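Local coordinates for protein glycerol-3-phosphate dehydrogenase [NAD(+)] (Dunaliella salina, PDB 6IUY) that probably interconverts dihydroxyacetone phosphate and glycerol 3-phosphate with NAD, and carries a magnesium-binding haloacid dehalogenase-like domain fused to its dehydrogenase part, at residues V111-R124 with R245-Y257. Residues are numbered along the deposited sequence; the frame is centred on the assembly and turned at random.
Sequences VPGVENLIAALKAR and RSYDELMAKLKRY
On one side of the parallel sheet of the haloacid dehalogenase-like part, Tyr247 of helix 247-251 packs on Val114 and Leu117 of helix 114-123; the segment axes run nearly parallel, 20° apart and 9.4 Å at closest. In Leu117, CG lies anti to the backbone N (chi1 168°), turning CD2 toward both Tyr247 (Leu117 CD2 to Tyr247 CD1 3.6 Å) and Leu250 CD1, while Leu117 CD1 lies 4.0 Å from Met251 CG. Val114 lies alongside the tyrosine, its CG2 3.4 Å from Tyr247 CE2. The ring also stacks on Phe227, and its OH hydrogen-bonds to the O of Thr45, in what is probably the DxDx(T/V) motif whose Asp41 and Asp43 bind magnesium together with Asp206. With an alanine here, Thr45 O would probably lose this donor and a gap would open beside Leu117, Val114 and Phe227. Gly113, the N-cap of helix 114-123, has backbone angles that call for glycine, and a CB there would crowd Tyr247 CB. Farther along, Ala120 CB meets Leu254 CD1 at 3.9 Å, and the Leu121 and Leu254 side chains cross at about a right angle, meeting through their CD2 atoms. Arg124, bent at chi3 (65°), lays one guanidinium face over Leu254 and hydrogen-bonds through NH2 to Gly287 O; NH1 donates to Lys255 O at the group's edge, at a doubtful 2.4 Å. Lys255 lies just ahead of strand 257-262, first in sequence but interior in the NAD-binding Rossmann-type sheet. The contact pairs two helices flanking the parallel sheet in the three-layered, Rossmann-like core of a haloacid dehalogenase fold.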
# COMPACT_ATOMS: atom_id res chain seq x y z
N VAL A 111 -27.94 8.09 -42.25
CA VAL A 111 -29.36 8.01 -41.99
C VAL A 111 -29.70 8.79 -40.73
O VAL A 111 -28.95 8.76 -39.74
CB VAL A 111 -29.82 6.54 -41.86
CG1 VAL A 111 -29.19 5.71 -42.97
CG2 VAL A 111 -29.41 5.99 -40.54
N PRO A 112 -30.81 9.54 -40.76
CA PRO A 112 -31.13 10.35 -39.57
C PRO A 112 -31.31 9.48 -38.33
O PRO A 112 -31.81 8.35 -38.41
CB PRO A 112 -32.44 11.07 -39.96
CG PRO A 112 -32.92 10.40 -41.20
CD PRO A 112 -31.72 9.83 -41.88
N GLY A 113 -30.87 10.01 -37.19
CA GLY A 113 -30.99 9.33 -35.92
C GLY A 113 -29.86 8.35 -35.60
O GLY A 113 -29.78 7.85 -34.48
N VAL A 114 -28.98 8.07 -36.57
CA VAL A 114 -27.99 7.04 -36.34
C VAL A 114 -26.78 7.59 -35.56
O VAL A 114 -26.23 6.89 -34.71
CB VAL A 114 -27.51 6.39 -37.65
CG1 VAL A 114 -26.56 7.32 -38.42
CG2 VAL A 114 -26.85 5.05 -37.36
N GLU A 115 -26.40 8.83 -35.84
CA GLU A 115 -25.37 9.51 -35.05
C GLU A 115 -25.77 9.61 -33.59
O GLU A 115 -24.98 9.30 -32.70
CB GLU A 115 -25.08 10.90 -35.60
CG GLU A 115 -24.85 10.95 -37.10
CD GLU A 115 -24.66 12.37 -37.59
OE1 GLU A 115 -23.71 13.04 -37.13
OE2 GLU A 115 -25.48 12.82 -38.43
N ASN A 116 -27.00 10.04 -33.33
CA ASN A 116 -27.51 10.09 -31.96
C ASN A 116 -27.53 8.72 -31.29
O ASN A 116 -27.27 8.61 -30.10
CB ASN A 116 -28.93 10.70 -31.91
CG ASN A 116 -28.94 12.18 -32.18
OD1 ASN A 116 -27.89 12.84 -32.17
ND2 ASN A 116 -30.13 12.73 -32.42
N LEU A 117 -27.86 7.68 -32.05
CA LEU A 117 -27.90 6.33 -31.48
C LEU A 117 -26.50 5.82 -31.13
O LEU A 117 -26.28 5.27 -30.05
CB LEU A 117 -28.57 5.37 -32.44
CG LEU A 117 -28.40 3.90 -32.06
CD1 LEU A 117 -28.90 3.66 -30.65
CD2 LEU A 117 -29.18 3.04 -33.05
N ILE A 118 -25.56 6.01 -32.04
CA ILE A 118 -24.21 5.51 -31.82
C ILE A 118 -23.55 6.27 -30.66
O ILE A 118 -22.89 5.67 -29.81
CB ILE A 118 -23.37 5.58 -33.13
CG1 ILE A 118 -23.84 4.47 -34.09
CG2 ILE A 118 -21.89 5.41 -32.83
CD1 ILE A 118 -23.28 4.56 -35.51
N ALA A 119 -23.76 7.59 -30.60
CA ALA A 119 -23.26 8.41 -29.49
C ALA A 119 -23.79 7.93 -28.15
O ALA A 119 -23.05 7.85 -27.17
CB ALA A 119 -23.62 9.86 -29.69
N ALA A 120 -25.08 7.61 -28.11
CA ALA A 120 -25.71 7.11 -26.91
C ALA A 120 -25.07 5.80 -26.45
O ALA A 120 -24.77 5.61 -25.26
CB ALA A 120 -27.20 6.91 -27.14
N LEU A 121 -24.87 4.88 -27.39
CA LEU A 121 -24.27 3.59 -27.07
C LEU A 121 -22.87 3.80 -26.47
O LEU A 121 -22.54 3.25 -25.43
CB LEU A 121 -24.21 2.68 -28.31
CG LEU A 121 -25.56 2.20 -28.86
CD1 LEU A 121 -25.41 1.69 -30.29
CD2 LEU A 121 -26.19 1.12 -27.98
N LYS A 122 -22.05 4.63 -27.11
CA LYS A 122 -20.69 4.81 -26.62
C LYS A 122 -20.69 5.49 -25.22
O LYS A 122 -19.88 5.16 -24.36
CB LYS A 122 -19.87 5.61 -27.64
CG LYS A 122 -19.84 4.92 -29.03
CD LYS A 122 -18.79 5.46 -29.99
CE LYS A 122 -17.43 4.86 -29.69
NZ LYS A 122 -16.44 5.25 -30.73
N ALA A 123 -21.64 6.39 -25.00
CA ALA A 123 -21.74 7.14 -23.75
C ALA A 123 -22.01 6.23 -22.56
O ALA A 123 -21.65 6.58 -21.43
CB ALA A 123 -22.83 8.21 -23.85
N ARG A 124 -22.64 5.08 -22.78
CA ARG A 124 -22.81 4.12 -21.69
C ARG A 124 -21.90 2.89 -21.81
O ARG A 124 -22.21 1.81 -21.28
CB ARG A 124 -24.28 3.68 -21.60
CG ARG A 124 -24.72 2.72 -22.68
CD ARG A 124 -26.21 2.44 -22.56
NE ARG A 124 -27.00 3.64 -22.81
CZ ARG A 124 -28.27 3.78 -22.47
NH1 ARG A 124 -28.89 2.78 -21.86
NH2 ARG A 124 -28.92 4.90 -22.74
N ARG A 245 -37.84 0.58 -38.48
CA ARG A 245 -37.87 1.52 -39.60
C ARG A 245 -37.16 2.82 -39.24
O ARG A 245 -36.56 3.48 -40.09
CB ARG A 245 -39.31 1.81 -40.03
CG ARG A 245 -39.97 0.65 -40.77
CD ARG A 245 -41.33 1.05 -41.33
NE ARG A 245 -41.84 0.06 -42.28
CZ ARG A 245 -42.54 -1.02 -41.94
NH1 ARG A 245 -42.80 -1.27 -40.66
NH2 ARG A 245 -42.96 -1.87 -42.88
N SER A 246 -37.23 3.18 -37.96
CA SER A 246 -36.53 4.35 -37.45
C SER A 246 -35.52 3.98 -36.36
O SER A 246 -35.69 2.96 -35.66
CB SER A 246 -37.54 5.37 -36.90
OG SER A 246 -36.89 6.56 -36.50
N TYR A 247 -34.48 4.79 -36.22
CA TYR A 247 -33.50 4.53 -35.17
C TYR A 247 -34.00 5.01 -33.81
O TYR A 247 -33.50 4.56 -32.78
CB TYR A 247 -32.15 5.18 -35.51
CG TYR A 247 -31.31 4.28 -36.37
CD1 TYR A 247 -31.19 2.93 -36.08
CD2 TYR A 247 -30.68 4.76 -37.51
CE1 TYR A 247 -30.45 2.09 -36.87
CE2 TYR A 247 -29.93 3.93 -38.31
CZ TYR A 247 -29.82 2.59 -37.99
OH TYR A 247 -29.08 1.76 -38.79
N ASP A 248 -35.01 5.88 -33.80
CA ASP A 248 -35.56 6.30 -32.52
C ASP A 248 -36.43 5.17 -31.96
O ASP A 248 -36.92 5.24 -30.84
CB ASP A 248 -36.34 7.63 -32.62
CG ASP A 248 -37.49 7.59 -33.63
OD1 ASP A 248 -38.16 6.54 -33.77
OD2 ASP A 248 -37.74 8.64 -34.28
N GLU A 249 -36.58 4.10 -32.74
CA GLU A 249 -37.22 2.89 -32.24
C GLU A 249 -36.23 2.12 -31.37
O GLU A 249 -36.60 1.58 -30.32
CB GLU A 249 -37.70 2.03 -33.41
CG GLU A 249 -38.67 0.90 -33.08
CD GLU A 249 -39.31 0.31 -34.34
OE1 GLU A 249 -39.83 -0.84 -34.28
OE2 GLU A 249 -39.30 1.01 -35.39
N LEU A 250 -34.98 2.09 -31.80
CA LEU A 250 -33.92 1.44 -31.02
C LEU A 250 -33.52 2.29 -29.82
O LEU A 250 -33.38 1.78 -28.71
CB LEU A 250 -32.70 1.17 -31.90
CG LEU A 250 -32.81 0.01 -32.88
CD1 LEU A 250 -31.59 0.00 -33.81
CD2 LEU A 250 -32.93 -1.30 -32.11
N MET A 251 -33.33 3.58 -30.06
CA MET A 251 -32.98 4.54 -29.03
C MET A 251 -33.91 4.46 -27.82
O MET A 251 -33.44 4.40 -26.67
CB MET A 251 -33.02 5.95 -29.62
CG MET A 251 -31.67 6.47 -30.07
SD MET A 251 -30.92 7.50 -28.79
CE MET A 251 -30.32 8.88 -29.75
N ALA A 252 -35.21 4.45 -28.08
CA ALA A 252 -36.21 4.50 -27.02
C ALA A 252 -36.38 3.17 -26.30
O ALA A 252 -37.19 3.06 -25.38
CB ALA A 252 -37.54 4.97 -27.59
N LYS A 253 -35.65 2.14 -26.72
CA LYS A 253 -35.68 0.88 -25.99
C LYS A 253 -34.38 0.68 -25.23
O LYS A 253 -34.21 -0.31 -24.50
CB LYS A 253 -35.95 -0.29 -26.94
CG LYS A 253 -37.35 -0.27 -27.57
CD LYS A 253 -38.44 -0.19 -26.50
CE LYS A 253 -39.83 -0.03 -27.10
NZ LYS A 253 -40.84 0.38 -26.08
N LEU A 254 -33.46 1.63 -25.38
CA LEU A 254 -32.25 1.68 -24.55
C LEU A 254 -32.65 1.84 -23.08
O LEU A 254 -33.47 2.70 -22.76
CB LEU A 254 -31.34 2.84 -24.95
CG LEU A 254 -30.48 2.72 -26.21
CD1 LEU A 254 -29.71 4.00 -26.45
CD2 LEU A 254 -29.53 1.56 -26.09
N LYS A 255 -32.08 1.02 -22.20
CA LYS A 255 -32.39 1.16 -20.78
C LYS A 255 -31.97 2.55 -20.26
O LYS A 255 -30.89 3.06 -20.62
CB LYS A 255 -31.72 0.06 -19.95
CG LYS A 255 -32.45 -0.21 -18.62
CD LYS A 255 -31.73 -1.24 -17.78
CE LYS A 255 -32.53 -1.63 -16.54
NZ LYS A 255 -31.90 -2.75 -15.76
N ARG A 256 -32.83 3.16 -19.46
CA ARG A 256 -32.51 4.41 -18.77
C ARG A 256 -32.67 4.17 -17.28
O ARG A 256 -33.77 3.92 -16.80
CB ARG A 256 -33.40 5.56 -19.22
CG ARG A 256 -32.91 6.91 -18.74
CD ARG A 256 -33.93 8.02 -18.96
NE ARG A 256 -34.10 8.34 -20.37
CZ ARG A 256 -35.21 8.08 -21.06
NH1 ARG A 256 -36.25 7.51 -20.47
NH2 ARG A 256 -35.27 8.41 -22.35
N TYR A 257 -31.56 4.24 -16.56
CA TYR A 257 -31.54 3.84 -15.16
C TYR A 257 -32.17 4.91 -14.27
O TYR A 257 -31.83 6.09 -14.40
CB TYR A 257 -30.10 3.55 -14.72
CG TYR A 257 -29.56 2.27 -15.29
CD1 TYR A 257 -29.05 2.20 -16.58
CD2 TYR A 257 -29.55 1.11 -14.53
CE1 TYR A 257 -28.57 1.00 -17.10
CE2 TYR A 257 -29.05 -0.08 -15.03
CZ TYR A 257 -28.57 -0.13 -16.31
OH TYR A 257 -28.09 -1.32 -16.80